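Local coordinates for protein glycerol dehydratase (Clostridium butyricum, PDB 1R9D) that probably dehydrates glycerol without vitamin B12, as a glycyl-radical lyase of the pyruvate formate-lyase family, at residues A[23-28]-A[77-82]; A[89-93]-A[158-162]. Residues are numbered along the deposited sequence.

Interaction 1: residues A[23-28]-A[77-82]; sequences AKPCVE and TKEPRS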
ATOM      1  N   ALA A  23       6.352  18.986  38.895  1.00 34.60           N
ATOM      2  CA  ALA A  23       6.159  17.655  38.345  1.00 34.34           C
ATOM      3  C   ALA A  23       7.501  16.975  38.127  1.00 34.48           C
ATOM      4  O   ALA A  23       8.541  17.634  38.035  1.00 34.08           O
ATOM      5  CB  ALA A  23       5.397  17.740  37.020  1.00 35.19           C
ATOM      6  N   LYS A  24       7.471  15.651  38.064  1.00 33.75           N
ATOM      7  CA  LYS A  24       8.663  14.853  37.823  1.00 34.26           C
ATOM      8  C   LYS A  24       8.384  14.117  36.515  1.00 33.70           C
ATOM      9  O   LYS A  24       7.821  13.021  36.514  1.00 32.40           O
ATOM     10  CB  LYS A  24       8.875  13.863  38.969  1.00 36.93           C
ATOM     11  CG  LYS A  24       9.052  14.550  40.320  1.00 40.12           C
ATOM     12  CD  LYS A  24       9.002  13.560  41.472  1.00 42.99           C
ATOM     13  CE  LYS A  24       9.093  14.281  42.813  1.00 44.97           C
ATOM     14  NZ  LYS A  24       8.899  13.354  43.971  1.00 47.06           N
ATOM     15  N   PRO A  25       8.758  14.731  35.378  1.00 33.40           N
ATOM     16  CA  PRO A  25       8.541  14.140  34.054  1.00 32.55           C
ATOM     17  C   PRO A  25       8.826  12.645  34.015  1.00 31.40           C
ATOM     18  O   PRO A  25       9.884  12.196  34.444  1.00 30.99           O
ATOM     19  CB  PRO A  25       9.492  14.939  33.165  1.00 32.48           C
ATOM     20  CG  PRO A  25       9.450  16.294  33.793  1.00 32.45           C
ATOM     21  CD  PRO A  25       9.575  15.954  35.269  1.00 33.10           C
ATOM     22  N   CYS A  26       7.873  11.875  33.499  1.00 31.16           N
ATOM     23  CA  CYS A  26       8.050  10.436  33.405  1.00 31.10           C
ATOM     24  C   CYS A  26       7.470   9.882  32.113  1.00 30.40           C
ATOM     25  O   CYS A  26       6.853  10.604  31.328  1.00 29.22           O
ATOM     26  CB  CYS A  26       7.380   9.738  34.589  1.00 32.86           C
ATOM     27  SG  CYS A  26       5.576   9.804  34.543  1.00 36.65           S
ATOM     28  N   VAL A  27       7.686   8.588  31.912  1.00 29.29           N
ATOM     29  CA  VAL A  27       7.193   7.877  30.744  1.00 29.80           C
ATOM     30  C   VAL A  27       6.096   6.934  31.222  1.00 30.52           C
ATOM     31  O   VAL A  27       6.333   6.082  32.084  1.00 29.76           O
ATOM     32  CB  VAL A  27       8.308   7.043  30.094  1.00 29.24           C
ATOM     33  CG1 VAL A  27       7.751   6.252  28.914  1.00 30.51           C
ATOM     34  CG2 VAL A  27       9.437   7.954  29.643  1.00 29.86           C
ATOM     35  N   GLU A  28       4.896   7.103  30.679  1.00 30.14           N
ATOM     36  CA  GLU A  28       3.770   6.260  31.053  1.00 30.72           C
ATOM     37  C   GLU A  28       3.524   5.228  29.960  1.00 31.62           C
ATOM     38  O   GLU A  28       3.899   5.439  28.803  1.00 29.43           O
ATOM     39  CB  GLU A  28       2.541   7.137  31.327  1.00 31.49           C
ATOM     40  CG  GLU A  28       2.674   7.874  32.670  1.00 33.05           C
ATOM     41  CD  GLU A  28       1.575   8.882  32.956  1.00 34.15           C
ATOM     42  OE1 GLU A  28       0.498   8.811  32.328  1.00 35.16           O
ATOM     43  OE2 GLU A  28       1.791   9.746  33.839  1.00 35.33           O
ATOM     44  N   THR A  77      -1.444  12.714  30.334  1.00 29.71           N
ATOM     45  CA  THR A  77      -0.741  11.823  31.251  1.00 29.13           C
ATOM     46  C   THR A  77      -1.199  12.100  32.678  1.00 29.17           C
ATOM     47  O   THR A  77      -1.633  13.208  32.993  1.00 28.86           O
ATOM     48  CB  THR A  77       0.797  12.018  31.171  1.00 29.40           C
ATOM     49  OG1 THR A  77       1.124  13.404  31.358  1.00 30.05           O
ATOM     50  CG2 THR A  77       1.326  11.549  29.823  1.00 29.27           C
ATOM     51  N   LYS A  78      -1.113  11.085  33.533  1.00 29.84           N
ATOM     52  CA  LYS A  78      -1.512  11.219  34.928  1.00 30.57           C
ATOM     53  C   LYS A  78      -0.597  12.215  35.642  1.00 30.40           C
ATOM     54  O   LYS A  78      -1.070  13.100  36.361  1.00 31.26           O
ATOM     55  CB  LYS A  78      -1.467   9.849  35.611  1.00 31.01           C
ATOM     56  CG  LYS A  78      -2.437   8.845  34.994  1.00 32.87           C
ATOM     57  CD  LYS A  78      -2.271   7.444  35.569  1.00 35.21           C
ATOM     58  CE  LYS A  78      -0.911   6.850  35.218  1.00 36.50           C
ATOM     59  NZ  LYS A  78      -0.765   5.441  35.697  1.00 37.65           N
ATOM     60  N   GLU A  79       0.709  12.063  35.445  1.00 30.49           N
ATOM     61  CA  GLU A  79       1.700  12.968  36.036  1.00 31.03           C
ATOM     62  C   GLU A  79       1.828  14.147  35.068  1.00 30.86           C
ATOM     63  O   GLU A  79       1.858  13.953  33.854  1.00 30.44           O
ATOM     64  CB  GLU A  79       3.052  12.253  36.164  1.00 32.11           C
ATOM     65  CG  GLU A  79       4.221  13.108  36.684  1.00 33.62           C
ATOM     66  CD  GLU A  79       4.124  13.439  38.169  1.00 36.22           C
ATOM     67  OE1 GLU A  79       3.404  12.725  38.897  1.00 36.49           O
ATOM     68  OE2 GLU A  79       4.786  14.406  38.613  1.00 37.02           O
ATOM     69  N   PRO A  80       1.897  15.386  35.584  1.00 30.88           N
ATOM     70  CA  PRO A  80       2.018  16.510  34.650  1.00 30.31           C
ATOM     71  C   PRO A  80       3.347  16.498  33.900  1.00 29.96           C
ATOM     72  O   PRO A  80       4.299  15.837  34.312  1.00 29.29           O
ATOM     73  CB  PRO A  80       1.896  17.737  35.555  1.00 30.71           C
ATOM     74  CG  PRO A  80       1.131  17.219  36.756  1.00 31.49           C
ATOM     75  CD  PRO A  80       1.748  15.865  36.967  1.00 30.41           C
ATOM     76  N   ARG A  81       3.396  17.211  32.781  1.00 29.90           N
ATOM     77  CA  ARG A  81       4.625  17.319  32.005  1.00 29.98           C
ATOM     78  C   ARG A  81       5.290  15.977  31.706  1.00 29.01           C
ATOM     79  O   ARG A  81       6.521  15.867  31.743  1.00 29.20           O
ATOM     80  CB  ARG A  81       5.604  18.213  32.770  1.00 30.34           C
ATOM     81  CG  ARG A  81       6.585  18.977  31.907  1.00 30.73           C
ATOM     82  CD  ARG A  81       7.540  19.770  32.780  1.00 30.85           C
ATOM     83  NE  ARG A  81       8.427  20.621  31.991  1.00 30.84           N
ATOM     84  CZ  ARG A  81       9.472  21.268  32.494  1.00 32.35           C
ATOM     85  NH1 ARG A  81       9.760  21.159  33.786  1.00 31.74           N
ATOM     86  NH2 ARG A  81      10.231  22.021  31.707  1.00 32.37           N
ATOM     87  N   SER A  82       4.488  14.958  31.403  1.00 27.56           N
ATOM     88  CA  SER A  82       5.030  13.636  31.112  1.00 27.35           C
ATOM     89  C   SER A  82       4.754  13.185  29.679  1.00 27.20           C
ATOM     90  O   SER A  82       4.166  13.928  28.900  1.00 27.94           O
ATOM     91  CB  SER A  82       4.485  12.621  32.115  1.00 28.07           C
ATOM     92  OG  SER A  82       4.897  12.986  33.424  1.00 29.55           O
TER
HETATM   93  O   HOH W   1       8.877  19.452  35.925  1.00 34.30           O
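Two irregular loops pack here by way of polar side chains that bind the opposite backbone: segment 23-28 joins helix 11-22 to helix 30-40, while segment 77-82 belongs to the long connection between helices 47-61 and 92-97. E28 works like a fork. OE1 of E28 accepts the amide N of K78 at 3.0 Å and OE2 of E28 the N of E79, also at 3.0 Å, so one carboxylate holds two successive peptide groups. E79 returns the favour at the other end, where its OE2 takes the N of K24 at 3.0 Å, nearly in line. Between them S82 OG accepts C26 N at 3.2 Å while donating to P80 O at 3.0 Å within its own loop. The apolar share is small: A23 CB sits 3.8 Å from P80 CB, and P25 CG 4.1 Å from R81 CD. A water sits between A23 O and R81 NH1, which also reaches Q767, in the C-terminal part that carries the predicted glycyl-radical site. K78 forms a salt bridge with E30. With no regular secondary structure on either side, carboxylates and a serine hydroxyl stand in for the carbonyls a β-strand partner would offer, and the two loops are tied together through their amides.

Interaction 2: residues A[89-93]-A[158-162]; sequences FSNKW and YYNGV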
ATOM      1  N   PHE A  89       5.944   4.050  15.642  1.00 24.48           N
ATOM      2  CA  PHE A  89       6.989   4.710  14.864  1.00 24.34           C
ATOM      3  C   PHE A  89       8.348   4.053  15.098  1.00 24.65           C
ATOM      4  O   PHE A  89       9.065   3.749  14.149  1.00 24.18           O
ATOM      5  CB  PHE A  89       7.023   6.199  15.209  1.00 24.56           C
ATOM      6  CG  PHE A  89       5.704   6.891  14.995  1.00 24.57           C
ATOM      7  CD1 PHE A  89       5.042   7.506  16.052  1.00 23.40           C
ATOM      8  CD2 PHE A  89       5.108   6.901  13.733  1.00 24.66           C
ATOM      9  CE1 PHE A  89       3.802   8.123  15.861  1.00 23.55           C
ATOM     10  CE2 PHE A  89       3.871   7.513  13.530  1.00 24.29           C
ATOM     11  CZ  PHE A  89       3.213   8.125  14.594  1.00 24.05           C
ATOM     12  N   SER A  90       8.694   3.839  16.365  1.00 24.99           N
ATOM     13  CA  SER A  90       9.943   3.172  16.745  1.00 24.85           C
ATOM     14  C   SER A  90       9.816   2.865  18.231  1.00 24.80           C
ATOM     15  O   SER A  90       9.014   3.482  18.924  1.00 24.38           O
ATOM     16  CB  SER A  90      11.166   4.069  16.510  1.00 25.20           C
ATOM     17  OG  SER A  90      11.230   5.112  17.463  1.00 25.20           O
ATOM     18  N   ASN A  91      10.595   1.911  18.724  1.00 25.64           N
ATOM     19  CA  ASN A  91      10.515   1.575  20.142  1.00 27.02           C
ATOM     20  C   ASN A  91      11.739   0.842  20.664  1.00 27.52           C
ATOM     21  O   ASN A  91      11.952   0.772  21.875  1.00 28.39           O
ATOM     22  CB  ASN A  91       9.265   0.738  20.407  1.00 26.13           C
ATOM     23  CG  ASN A  91       9.250  -0.540  19.607  1.00 25.79           C
ATOM     24  OD1 ASN A  91       9.989  -1.483  19.903  1.00 25.28           O
ATOM     25  ND2 ASN A  91       8.420  -0.575  18.567  1.00 25.67           N
ATOM     26  N   LYS A  92      12.543   0.297  19.759  1.00 28.88           N
ATOM     27  CA  LYS A  92      13.739  -0.423  20.173  1.00 29.87           C
ATOM     28  C   LYS A  92      14.714   0.484  20.922  1.00 29.94           C
ATOM     29  O   LYS A  92      15.473   0.017  21.770  1.00 29.42           O
ATOM     30  CB  LYS A  92      14.422  -1.061  18.961  1.00 31.49           C
ATOM     31  CG  LYS A  92      13.628  -2.225  18.362  1.00 32.31           C
ATOM     32  CD  LYS A  92      14.359  -2.873  17.198  1.00 34.35           C
ATOM     33  CE  LYS A  92      13.486  -3.918  16.502  1.00 34.73           C
ATOM     34  NZ  LYS A  92      13.042  -5.000  17.432  1.00 36.49           N
ATOM     35  N   TRP A  93      14.693   1.780  20.621  1.00 29.40           N
ATOM     36  CA  TRP A  93      15.584   2.706  21.313  1.00 30.11           C
ATOM     37  C   TRP A  93      15.171   2.801  22.782  1.00 31.03           C
ATOM     38  O   TRP A  93      16.018   2.898  23.674  1.00 31.27           O
ATOM     39  CB  TRP A  93      15.530   4.102  20.673  1.00 28.89           C
ATOM     40  CG  TRP A  93      14.199   4.790  20.795  1.00 27.58           C
ATOM     41  CD1 TRP A  93      13.185   4.791  19.879  1.00 27.41           C
ATOM     42  CD2 TRP A  93      13.735   5.565  21.906  1.00 26.44           C
ATOM     43  NE1 TRP A  93      12.120   5.520  20.351  1.00 26.78           N
ATOM     44  CE2 TRP A  93      12.431   6.006  21.594  1.00 26.59           C
ATOM     45  CE3 TRP A  93      14.297   5.931  23.139  1.00 26.76           C
ATOM     46  CZ2 TRP A  93      11.676   6.795  22.469  1.00 26.92           C
ATOM     47  CZ3 TRP A  93      13.545   6.719  24.010  1.00 26.04           C
ATOM     48  CH2 TRP A  93      12.249   7.141  23.669  1.00 27.03           C
ATOM     49  N   TYR A 158      11.831   9.695  11.579  1.00 23.49           N
ATOM     50  CA  TYR A 158      12.213   8.294  11.540  1.00 24.72           C
ATOM     51  C   TYR A 158      11.821   7.609  12.848  1.00 25.14           C
ATOM     52  O   TYR A 158      11.189   6.555  12.842  1.00 24.95           O
ATOM     53  CB  TYR A 158      13.727   8.171  11.335  1.00 24.79           C
ATOM     54  CG  TYR A 158      14.239   6.747  11.259  1.00 25.85           C
ATOM     55  CD1 TYR A 158      14.156   6.014  10.074  1.00 25.72           C
ATOM     56  CD2 TYR A 158      14.798   6.129  12.379  1.00 26.42           C
ATOM     57  CE1 TYR A 158      14.622   4.697  10.007  1.00 27.39           C
ATOM     58  CE2 TYR A 158      15.265   4.813  12.322  1.00 27.59           C
ATOM     59  CZ  TYR A 158      15.172   4.105  11.133  1.00 27.06           C
ATOM     60  OH  TYR A 158      15.616   2.802  11.066  1.00 28.41           O
ATOM     61  N   TYR A 159      12.189   8.224  13.970  1.00 25.56           N
ATOM     62  CA  TYR A 159      11.899   7.654  15.284  1.00 25.85           C
ATOM     63  C   TYR A 159      10.526   7.966  15.844  1.00 25.36           C
ATOM     64  O   TYR A 159       9.995   7.204  16.659  1.00 25.57           O
ATOM     65  CB  TYR A 159      12.946   8.109  16.304  1.00 25.80           C
ATOM     66  CG  TYR A 159      14.326   7.559  16.061  1.00 28.17           C
ATOM     67  CD1 TYR A 159      15.363   8.388  15.634  1.00 28.22           C
ATOM     68  CD2 TYR A 159      14.600   6.203  16.251  1.00 27.83           C
ATOM     69  CE1 TYR A 159      16.634   7.885  15.403  1.00 29.81           C
ATOM     70  CE2 TYR A 159      15.865   5.691  16.025  1.00 29.82           C
ATOM     71  CZ  TYR A 159      16.880   6.535  15.602  1.00 31.11           C
ATOM     72  OH  TYR A 159      18.143   6.033  15.388  1.00 33.18           O
ATOM     73  N   ASN A 160       9.948   9.085  15.425  1.00 25.31           N
ATOM     74  CA  ASN A 160       8.643   9.476  15.934  1.00 24.97           C
ATOM     75  C   ASN A 160       7.711  10.048  14.874  1.00 25.02           C
ATOM     76  O   ASN A 160       8.019  10.019  13.679  1.00 24.73           O
ATOM     77  CB  ASN A 160       8.835  10.473  17.081  1.00 26.12           C
ATOM     78  CG  ASN A 160       9.527   9.845  18.281  1.00 26.89           C
ATOM     79  OD1 ASN A 160       8.904   9.118  19.061  1.00 27.69           O
ATOM     80  ND2 ASN A 160      10.826  10.103  18.422  1.00 26.62           N
ATOM     81  N   GLY A 161       6.573  10.565  15.324  1.00 24.29           N
ATOM     82  CA  GLY A 161       5.586  11.121  14.416  1.00 24.68           C
ATOM     83  C   GLY A 161       6.055  12.348  13.659  1.00 24.17           C
ATOM     84  O   GLY A 161       7.107  12.915  13.961  1.00 23.54           O
ATOM     85  N   VAL A 162       5.261  12.762  12.675  1.00 23.60           N
ATOM     86  CA  VAL A 162       5.589  13.926  11.857  1.00 22.57           C
ATOM     87  C   VAL A 162       5.176  15.245  12.514  1.00 22.49           C
ATOM     88  O   VAL A 162       6.027  16.031  12.940  1.00 22.51           O
ATOM     89  CB  VAL A 162       4.918  13.816  10.467  1.00 22.25           C
ATOM     90  CG1 VAL A 162       5.216  15.071   9.628  1.00 22.35           C
ATOM     91  CG2 VAL A 162       5.413  12.562   9.761  1.00 23.84           C
TER
HETATM   92  O   HOH W   2       9.321   6.366  19.751  1.00 28.48           O
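The ring of F89 lies flat over the backbone at N160-G161: G161 CA sits 3.8 Å from the ring centroid and only 12° off its normal, a CH-π contact over the face, while G161 N approaches F89 CD1 to 3.5 Å. An ideal CB on G161 would come within 3.5 Å of F89 CE1, so the bare glycine lets the ring settle this close. The F89 CB also rests 3.7 Å from N160 CA. One residue on, S90 OG donates a short hydrogen bond of 2.6 Å to Y159 O, a carbonyl at the C-terminal end of helix 155-159, just where N160 leaves helical geometry. W93, in the first turn of helix 92-97, brings its CD1 to 4.1 Å from Y159 CD2; the two rings meet obliquely, their planes at 81°. Water 2 fills the gap between the two segments, accepting from W93 NE1 at 3.0 Å and lying 3.0 Å from S90 O and 2.9 Å from N160 OD1. N279 steadies the same turn from outside, its side chain bonding both N160 OD1 and G161 N, and S132 at the start of helix 131-138 binds the carbonyl of F89. The N160 side chain is about 10 Å from the bound glycerol, too far to touch it. The start of one helix is thus joined to the end of another by aromatic packing; the serine gives the Y159 carbonyl at the helix end a partner, and the water links S90, W93 and N160.

How the interactions relate
Both contacts are partly buried, and neither is touched by the second chain of the assembly. The centres of interactions 1 and 2 are about 20 Å apart and their nearest atoms about 7 Å apart. They follow one another along the sequence: 77-82 and 89-91 belong to the same long connection, which enters helix 92-97. Interaction 1, centred about 21 Å from the centre of the chain, joins loop to loop and relies on carboxylates accepting backbone amides; its exposed edge carries K24 and K78. Interaction 2, centred about 17 Å from the centre of the chain, has no exposed residue among those that touch. There the meeting of two helix ends is dominated by aromatic rings, one serine bond and a bridging water, with no charged group taking part.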